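YncA (Salmonella typhimurium, PDB 3DR6) probably transfers an acetyl group from acetyl-coenzyme A to an acceptor amine, as a putative acetyltransferase of the GNAT family. Local coordinates at residues V120-Q126 and L156-Q162; I108-R112 and Q162-D166. All coordinates share one frame; numbering follows the deposited sequence.

Interaction 1. Residues V120-Q126 and L156-Q162; sequences VAGIESQ and LDLTFMQ
D157 meets the end of strand 118-124 with both its backbone and its carboxylate, while deeper in the same antiparallel pair I123 and M161 (a selenomethionine) share one face of the sheet. The ladder is regular from V120 to E124. I123 and T159 form a hydrogen-bonded pair, with I123 N to T159 O 2.8 Å and T159 N to I123 O 2.7 Å, and A121 and M161 form the next. On their face the I123 side chain slants across that of M161, its tip CD1 lying 3.5 Å from M161 SE. The bend of the selenomethionine at its last torsion (chi3 72°) turns the methyl CE away from this touch. Beta-branched I123 suits an extended strand, and the unbranched selenomethionine can bend across it; with A121 they pack on H134 of helix 128-135. On the other face V120 CG1 reaches F160 CD2 at 3.4 Å, and both residues pack on M145 of the second subunit.

Past E124 the chain turns, yet S125 N still donates to D157 O (3.0 Å), reaching it from well above the carbonyl plane. Q126 NE2 lies 3.1 Å from D157 OD2 and likewise approaches from above the carboxylate plane, although the acceptor lies nearly in the plane of its own amide. The second oxygen, D157 OD1, takes the backbone N of Q147. S125 OG and T159 OG1 sit 2.8 Å apart. A water joins D157 N to E124 OE2 and Q126 OE1.

Chemically, the contact passes from an apolar middle to a polar end: backbone bonds and side-chain packing join the neighbouring strands 118-124 and 154-164 of the GNAT sheet, and at the turn D157 receives S125 N and Q126 NE2, while the side chain of Q144 bonds to the hydroxyls of both S125 and T159.

Interaction 2. Residues I108-R112 and Q162-D166; sequences IDEAR and QLQLD
R112 and L165 meet in two ways at once: the guanidinium binds the leucine's backbone at its edge and lies against the leucine's side chain with a face. R112 NE donates to L165 O at 2.9 Å, with an N-H...O angle of 163°. The oxygen lies within 1° of the guanidinium plane, and the donor in turn lies in the carbonyl plane on a lone pair, so both flat groups are well turned for the bond. The chain is extended from CG to NE and the plane is then swung across it (chi4 85°), which leaves one face to L165 CD2, 3.9 Å from NH2. A water also lies at the edge of the guanidinium, 2.9 Å from R112 NH2, and donates to Q164 O.

The branches of L165 divide their work. CD1 meets A111 CB at 3.7 Å, where the small alanine lets the leucine come close to the helix. CD2, besides lying over the guanidinium, touches I108 CG2 at 3.9 Å, the two side chains passing at a slant. One turn back along the helix from R112, I108 uses its longer branch: CD1 meets L163 CD2 at 3.9 Å, these chains crossing at about a right angle. I108 and A111 also pack on M119 of strand 118-124.

On either side of L165 in sequence, Q164 and D166 are tied together, Q164 NE2 donating to D166 O, and D166 OD2 is held by H117 ND1.

The contact thus sets the last part of helix 99-113 on the end of strand 154-164, with the aliphatic groups of I108, A111, L163 and L165 packed together and an arginine at the exposed border. An arginine suits that border, as its flat group can cover a methyl while its N-H edge serves a backbone carbonyl and water where the regular strand gives way to loop.

How the interactions relate
Both interactions use strand 154-164 and share Q162, with centres about 18 Å apart. Interaction 1 lies inside the chain loop that interaction 2 closes: 120-126 pairs edge to edge with 156-162, whereas 108-112 packs from a helix against the strand's far end. Helix 99-113 is followed in the chain by strand 118-124. Q162 OE1 bonds to T142 of its own chain and Q162 NE2 to the carbonyl of P146 of the second subunit, which both contacts touch. In GNAT enzymes acetyl-coenzyme A typically binds between the strands corresponding to 83-90 and 118-124; interaction 1 is probably the nearer, and a glycerol, probably from the crystallisation liquor, lies about 4 Å from the L158 side chain.

Interaction 1. Residues V120-Q126 and L156-Q162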
ATOM      1  N   VAL C 120      10.986   0.479  -0.333  1.00 16.06           N
ATOM      2  CA  VAL C 120      10.220   0.784  -1.523  1.00 15.79           C
ATOM      3  C   VAL C 120      10.156   2.299  -1.705  1.00 16.47           C
ATOM      4  O   VAL C 120       9.955   3.032  -0.724  1.00 16.59           O
ATOM      5  CB  VAL C 120       8.795   0.236  -1.363  1.00 15.60           C
ATOM      6  CG1 VAL C 120       7.905   0.657  -2.568  1.00 15.59           C
ATOM      7  CG2 VAL C 120       8.815  -1.268  -1.253  1.00 15.83           C
ATOM      8  N   ALA C 121      10.282   2.752  -2.952  1.00 15.65           N
ATOM      9  CA  ALA C 121      10.022   4.121  -3.309  1.00 15.95           C
ATOM     10  C   ALA C 121       8.787   4.166  -4.212  1.00 15.93           C
ATOM     11  O   ALA C 121       8.670   3.366  -5.133  1.00 16.37           O
ATOM     12  CB  ALA C 121      11.249   4.706  -4.048  1.00 14.73           C
ATOM     13  N   GLY C 122       7.865   5.080  -3.926  1.00 16.86           N
ATOM     14  CA  GLY C 122       6.702   5.335  -4.789  1.00 18.07           C
ATOM     15  C   GLY C 122       7.000   6.642  -5.508  1.00 19.63           C
ATOM     16  O   GLY C 122       7.217   7.682  -4.867  1.00 21.04           O
ATOM     17  N   ILE C 123       7.066   6.583  -6.835  1.00 18.96           N
ATOM     18  CA  ILE C 123       7.555   7.692  -7.643  1.00 18.88           C
ATOM     19  C   ILE C 123       6.552   7.928  -8.776  1.00 19.45           C
ATOM     20  O   ILE C 123       6.092   6.970  -9.416  1.00 19.44           O
ATOM     21  CB  ILE C 123       8.977   7.356  -8.246  1.00 18.19           C
ATOM     22  CG1 ILE C 123       9.993   6.976  -7.164  1.00 19.19           C
ATOM     23  CG2 ILE C 123       9.494   8.523  -9.093  1.00 18.16           C
ATOM     24  CD1 ILE C 123      11.287   6.353  -7.745  1.00 17.88           C
ATOM     25  N   GLU C 124       6.161   9.190  -9.009  1.00 20.13           N
ATOM     26  CA  GLU C 124       5.335   9.474 -10.197  1.00 19.76           C
ATOM     27  C   GLU C 124       6.118   9.022 -11.432  1.00 20.04           C
ATOM     28  O   GLU C 124       7.291   9.337 -11.554  1.00 20.07           O
ATOM     29  CB  GLU C 124       4.992  10.947 -10.313  1.00 20.42           C
ATOM     30  CG  GLU C 124       3.850  11.142 -11.316  1.00 22.48           C
ATOM     31  CD  GLU C 124       3.795  12.504 -11.905  1.00 24.87           C
ATOM     32  OE1 GLU C 124       4.650  13.355 -11.557  1.00 26.26           O
ATOM     33  OE2 GLU C 124       2.863  12.730 -12.720  1.00 26.35           O
ATOM     34  N   SER C 125       5.479   8.287 -12.337  1.00 19.92           N
ATOM     35  CA  SER C 125       6.210   7.556 -13.366  1.00 20.79           C
ATOM     36  C   SER C 125       6.999   8.464 -14.322  1.00 22.00           C
ATOM     37  O   SER C 125       8.006   8.031 -14.918  1.00 22.45           O
ATOM     38  CB  SER C 125       5.284   6.653 -14.159  1.00 20.50           C
ATOM     39  OG  SER C 125       4.655   5.690 -13.322  1.00 20.57           O
ATOM     40  N   GLN C 126       6.553   9.712 -14.427  1.00 22.08           N
ATOM     41  CA  GLN C 126       7.162  10.676 -15.334  1.00 23.43           C
ATOM     42  C   GLN C 126       8.391  11.405 -14.737  1.00 23.33           C
ATOM     43  O   GLN C 126       9.134  12.121 -15.466  1.00 24.17           O
ATOM     44  CB  GLN C 126       6.074  11.626 -15.878  1.00 23.35           C
ATOM     45  CG  GLN C 126       5.028  10.898 -16.820  1.00 26.40           C
ATOM     46  CD  GLN C 126       3.953   9.991 -16.085  1.00 29.32           C
ATOM     47  OE1 GLN C 126       3.878   9.926 -14.841  1.00 28.37           O
ATOM     48  NE2 GLN C 126       3.117   9.301 -16.884  1.00 29.92           N
ATOM     49  N   LEU C 156      -2.818  10.003 -12.330  1.00 15.97           N
ATOM     50  CA  LEU C 156      -1.375   9.873 -12.178  1.00 16.58           C
ATOM     51  C   LEU C 156      -0.943   8.417 -12.235  1.00 16.56           C
ATOM     52  O   LEU C 156      -1.655   7.525 -11.707  1.00 15.27           O
ATOM     53  CB  LEU C 156      -0.921  10.472 -10.835  1.00 17.15           C
ATOM     54  CG  LEU C 156      -1.261  11.929 -10.537  1.00 19.98           C
ATOM     55  CD1 LEU C 156      -0.738  12.295  -9.145  1.00 22.95           C
ATOM     56  CD2 LEU C 156      -0.676  12.860 -11.599  1.00 20.13           C
ATOM     57  N   ASP C 157       0.227   8.184 -12.856  1.00 15.73           N
ATOM     58  CA  ASP C 157       0.827   6.848 -12.934  1.00 15.80           C
ATOM     59  C   ASP C 157       1.878   6.700 -11.832  1.00 15.60           C
ATOM     60  O   ASP C 157       2.624   7.661 -11.522  1.00 14.60           O
ATOM     61  CB  ASP C 157       1.480   6.610 -14.295  1.00 16.84           C
ATOM     62  CG  ASP C 157       0.510   6.823 -15.467  1.00 17.21           C
ATOM     63  OD1 ASP C 157      -0.734   6.815 -15.289  1.00 14.87           O
ATOM     64  OD2 ASP C 157       1.028   7.022 -16.592  1.00 21.70           O
ATOM     65  N   LEU C 158       1.923   5.509 -11.242  1.00 14.63           N
ATOM     66  CA  LEU C 158       2.849   5.246 -10.125  1.00 15.24           C
ATOM     67  C   LEU C 158       3.905   4.232 -10.540  1.00 15.63           C
ATOM     68  O   LEU C 158       3.581   3.162 -11.080  1.00 15.91           O
ATOM     69  CB  LEU C 158       2.080   4.687  -8.924  1.00 15.23           C
ATOM     70  CG  LEU C 158       2.918   4.310  -7.687  1.00 16.40           C
ATOM     71  CD1 LEU C 158       3.592   5.545  -7.134  1.00 18.65           C
ATOM     72  CD2 LEU C 158       2.028   3.704  -6.606  1.00 17.70           C
ATOM     73  N   THR C 159       5.154   4.559 -10.249  1.00 14.85           N
ATOM     74  CA  THR C 159       6.241   3.604 -10.366  1.00 15.44           C
ATOM     75  C   THR C 159       6.642   3.194  -8.943  1.00 15.62           C
ATOM     76  O   THR C 159       6.784   4.048  -8.063  1.00 16.26           O
ATOM     77  CB  THR C 159       7.430   4.244 -11.133  1.00 15.54           C
ATOM     78  OG1 THR C 159       7.013   4.492 -12.486  1.00 16.80           O
ATOM     79  CG2 THR C 159       8.657   3.336 -11.149  1.00 14.43           C
ATOM     80  N   PHE C 160       6.773   1.890  -8.701  1.00 15.75           N
ATOM     81  CA  PHE C 160       7.484   1.467  -7.500  1.00 15.64           C
ATOM     82  C   PHE C 160       8.885   1.058  -7.883  1.00 15.84           C
ATOM     83  O   PHE C 160       9.098   0.363  -8.888  1.00 15.84           O
ATOM     84  CB  PHE C 160       6.851   0.298  -6.760  1.00 16.08           C
ATOM     85  CG  PHE C 160       5.641   0.650  -5.942  1.00 15.84           C
ATOM     86  CD1 PHE C 160       4.471  -0.087  -6.122  1.00 14.53           C
ATOM     87  CD2 PHE C 160       5.676   1.674  -4.962  1.00 14.10           C
ATOM     88  CE1 PHE C 160       3.300   0.193  -5.339  1.00 16.29           C
ATOM     89  CE2 PHE C 160       4.532   1.942  -4.182  1.00 13.89           C
ATOM     90  CZ  PHE C 160       3.339   1.195  -4.382  1.00 15.49           C
HETATM   91  N   MSE C 161       9.832   1.518  -7.086  1.00 14.83           N
HETATM   92  CA  MSE C 161      11.186   0.952  -7.134  1.00 15.53           C
HETATM   93  C   MSE C 161      11.551   0.359  -5.784  1.00 15.67           C
HETATM   94  O   MSE C 161      10.996   0.742  -4.741  1.00 16.64           O
HETATM   95  CB  MSE C 161      12.201   1.993  -7.566  1.00 15.25           C
HETATM   96  CG  MSE C 161      11.848   2.635  -8.900  1.00 16.85           C
HETATM   97 SE   MSE C 161      13.197   3.965  -9.470  0.70 14.34          SE
HETATM   98  CE  MSE C 161      14.625   2.752  -9.925  1.00 17.12           C
ATOM     99  N   GLN C 162      12.442  -0.616  -5.792  1.00 15.32           N
ATOM    100  CA  GLN C 162      12.792  -1.232  -4.525  1.00 14.75           C
ATOM    101  C   GLN C 162      14.269  -1.599  -4.422  1.00 14.65           C
ATOM    102  O   GLN C 162      14.938  -1.766  -5.419  1.00 13.86           O
ATOM    103  CB  GLN C 162      11.934  -2.454  -4.238  1.00 15.00           C
ATOM    104  CG  GLN C 162      12.183  -3.664  -5.170  1.00 14.52           C
ATOM    105  CD  GLN C 162      11.207  -4.792  -4.877  1.00 16.49           C
ATOM    106  OE1 GLN C 162      10.025  -4.746  -5.308  1.00 16.47           O
ATOM    107  NE2 GLN C 162      11.677  -5.804  -4.142  1.00 17.71           N
TER
HETATM  108  O   HOH W   1       1.680  10.584 -13.829  1.00 21.55           O
HETATM  109  O   HOH W   2       8.505   5.381 -15.080  1.00 43.00           O

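Interaction 2. Residues I108-R112 and Q162-D166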
ATOM      1  N   ILE C 108      18.637   4.615   4.282  1.00 18.47           N
ATOM      2  CA  ILE C 108      18.869   3.195   3.997  1.00 18.89           C
ATOM      3  C   ILE C 108      19.667   2.531   5.125  1.00 18.33           C
ATOM      4  O   ILE C 108      19.366   1.415   5.525  1.00 16.86           O
ATOM      5  CB  ILE C 108      19.603   3.018   2.654  1.00 18.70           C
ATOM      6  CG1 ILE C 108      18.662   3.312   1.487  1.00 20.06           C
ATOM      7  CG2 ILE C 108      20.196   1.611   2.518  1.00 20.14           C
ATOM      8  CD1 ILE C 108      19.384   3.688   0.180  1.00 21.67           C
ATOM      9  N   ASP C 109      20.666   3.246   5.634  1.00 18.66           N
ATOM     10  CA  ASP C 109      21.475   2.788   6.751  1.00 19.61           C
ATOM     11  C   ASP C 109      20.607   2.565   7.975  1.00 19.23           C
ATOM     12  O   ASP C 109      20.760   1.558   8.667  1.00 18.97           O
ATOM     13  CB  ASP C 109      22.528   3.841   7.102  1.00 20.55           C
ATOM     14  CG  ASP C 109      23.607   3.968   6.051  1.00 23.84           C
ATOM     15  OD1 ASP C 109      23.825   3.016   5.283  1.00 27.32           O
ATOM     16  OD2 ASP C 109      24.247   5.045   6.010  1.00 29.70           O
ATOM     17  N   GLU C 110      19.695   3.508   8.227  1.00 17.55           N
ATOM     18  CA  GLU C 110      18.783   3.424   9.368  1.00 17.11           C
ATOM     19  C   GLU C 110      17.835   2.256   9.190  1.00 15.92           C
ATOM     20  O   GLU C 110      17.548   1.557  10.147  1.00 15.85           O
ATOM     21  CB  GLU C 110      18.015   4.733   9.599  1.00 17.26           C
ATOM     22  CG  GLU C 110      18.895   5.942   9.992  1.00 19.20           C
ATOM     23  CD  GLU C 110      19.767   5.710  11.224  1.00 21.51           C
ATOM     24  OE1 GLU C 110      19.350   4.963  12.150  1.00 21.51           O
ATOM     25  OE2 GLU C 110      20.880   6.283  11.260  1.00 23.13           O
ATOM     26  N   ALA C 111      17.382   2.024   7.958  1.00 15.45           N
ATOM     27  CA  ALA C 111      16.532   0.871   7.653  1.00 15.41           C
ATOM     28  C   ALA C 111      17.232  -0.462   7.997  1.00 15.94           C
ATOM     29  O   ALA C 111      16.637  -1.333   8.631  1.00 15.95           O
ATOM     30  CB  ALA C 111      16.064   0.909   6.177  1.00 13.91           C
ATOM     31  N   ARG C 112      18.520  -0.587   7.660  1.00 16.49           N
ATOM     32  CA  ARG C 112      19.260  -1.793   8.073  1.00 17.26           C
ATOM     33  C   ARG C 112      19.333  -1.957   9.606  1.00 17.24           C
ATOM     34  O   ARG C 112      19.198  -3.064  10.120  1.00 17.51           O
ATOM     35  CB  ARG C 112      20.659  -1.833   7.453  1.00 17.61           C
ATOM     36  CG  ARG C 112      20.624  -1.965   5.917  1.00 16.88           C
ATOM     37  CD  ARG C 112      21.921  -2.628   5.366  1.00 18.99           C
ATOM     38  NE  ARG C 112      21.844  -2.686   3.905  1.00 18.84           N
ATOM     39  CZ  ARG C 112      22.191  -1.682   3.089  1.00 21.08           C
ATOM     40  NH1 ARG C 112      22.708  -0.563   3.559  1.00 20.57           N
ATOM     41  NH2 ARG C 112      22.042  -1.817   1.782  1.00 21.73           N
ATOM     42  N   GLN C 162      12.442  -0.616  -5.792  1.00 15.32           N
ATOM     43  CA  GLN C 162      12.792  -1.232  -4.525  1.00 14.75           C
ATOM     44  C   GLN C 162      14.269  -1.599  -4.422  1.00 14.65           C
ATOM     45  O   GLN C 162      14.938  -1.766  -5.419  1.00 13.86           O
ATOM     46  CB  GLN C 162      11.934  -2.454  -4.238  1.00 15.00           C
ATOM     47  CG  GLN C 162      12.183  -3.664  -5.170  1.00 14.52           C
ATOM     48  CD  GLN C 162      11.207  -4.792  -4.877  1.00 16.49           C
ATOM     49  OE1 GLN C 162      10.025  -4.746  -5.308  1.00 16.47           O
ATOM     50  NE2 GLN C 162      11.677  -5.804  -4.142  1.00 17.71           N
ATOM     51  N   LEU C 163      14.728  -1.722  -3.184  1.00 14.32           N
ATOM     52  CA  LEU C 163      16.104  -2.101  -2.876  1.00 15.41           C
ATOM     53  C   LEU C 163      16.059  -3.138  -1.779  1.00 14.71           C
ATOM     54  O   LEU C 163      15.534  -2.874  -0.684  1.00 14.89           O
ATOM     55  CB  LEU C 163      16.928  -0.883  -2.406  1.00 15.57           C
ATOM     56  CG  LEU C 163      18.335  -1.182  -1.852  1.00 14.55           C
ATOM     57  CD1 LEU C 163      19.254  -1.721  -2.983  1.00 15.85           C
ATOM     58  CD2 LEU C 163      18.926   0.086  -1.246  1.00 16.83           C
ATOM     59  N   GLN C 164      16.588  -4.320  -2.066  1.00 14.37           N
ATOM     60  CA  GLN C 164      16.714  -5.362  -1.032  1.00 14.24           C
ATOM     61  C   GLN C 164      17.944  -5.040  -0.192  1.00 14.65           C
ATOM     62  O   GLN C 164      19.026  -4.761  -0.718  1.00 14.12           O
ATOM     63  CB  GLN C 164      16.803  -6.757  -1.674  1.00 14.01           C
ATOM     64  CG  GLN C 164      16.622  -7.864  -0.655  1.00 15.64           C
ATOM     65  CD  GLN C 164      16.505  -9.242  -1.269  1.00 16.43           C
ATOM     66  OE1 GLN C 164      15.647  -9.475  -2.129  1.00 17.34           O
ATOM     67  NE2 GLN C 164      17.340 -10.171  -0.810  1.00 17.53           N
ATOM     68  N   LEU C 165      17.765  -5.067   1.127  1.00 15.23           N
ATOM     69  CA  LEU C 165      18.769  -4.566   2.070  1.00 14.75           C
ATOM     70  C   LEU C 165      19.735  -5.625   2.645  1.00 14.28           C
ATOM     71  O   LEU C 165      20.766  -5.278   3.223  1.00 13.57           O
ATOM     72  CB  LEU C 165      18.051  -3.808   3.202  1.00 14.94           C
ATOM     73  CG  LEU C 165      17.212  -2.605   2.721  1.00 16.69           C
ATOM     74  CD1 LEU C 165      16.494  -1.901   3.886  1.00 17.11           C
ATOM     75  CD2 LEU C 165      18.113  -1.609   1.974  1.00 18.41           C
ATOM     76  N   ASP C 166      19.406  -6.907   2.462  1.00 14.47           N
ATOM     77  CA  ASP C 166      20.243  -8.011   2.963  1.00 15.26           C
ATOM     78  C   ASP C 166      19.826  -9.289   2.255  1.00 15.64           C
ATOM     79  O   ASP C 166      18.761  -9.338   1.642  1.00 15.51           O
ATOM     80  CB  ASP C 166      20.041  -8.180   4.476  1.00 14.61           C
ATOM     81  CG  ASP C 166      18.626  -8.683   4.822  1.00 13.09           C
ATOM     82  OD1 ASP C 166      18.411  -9.918   4.823  1.00 13.83           O
ATOM     83  OD2 ASP C 166      17.739  -7.848   5.126  1.00 13.83           O
TER
HETATM   84  O   HOH W   3      21.476  -4.008   0.001  1.00 32.03           O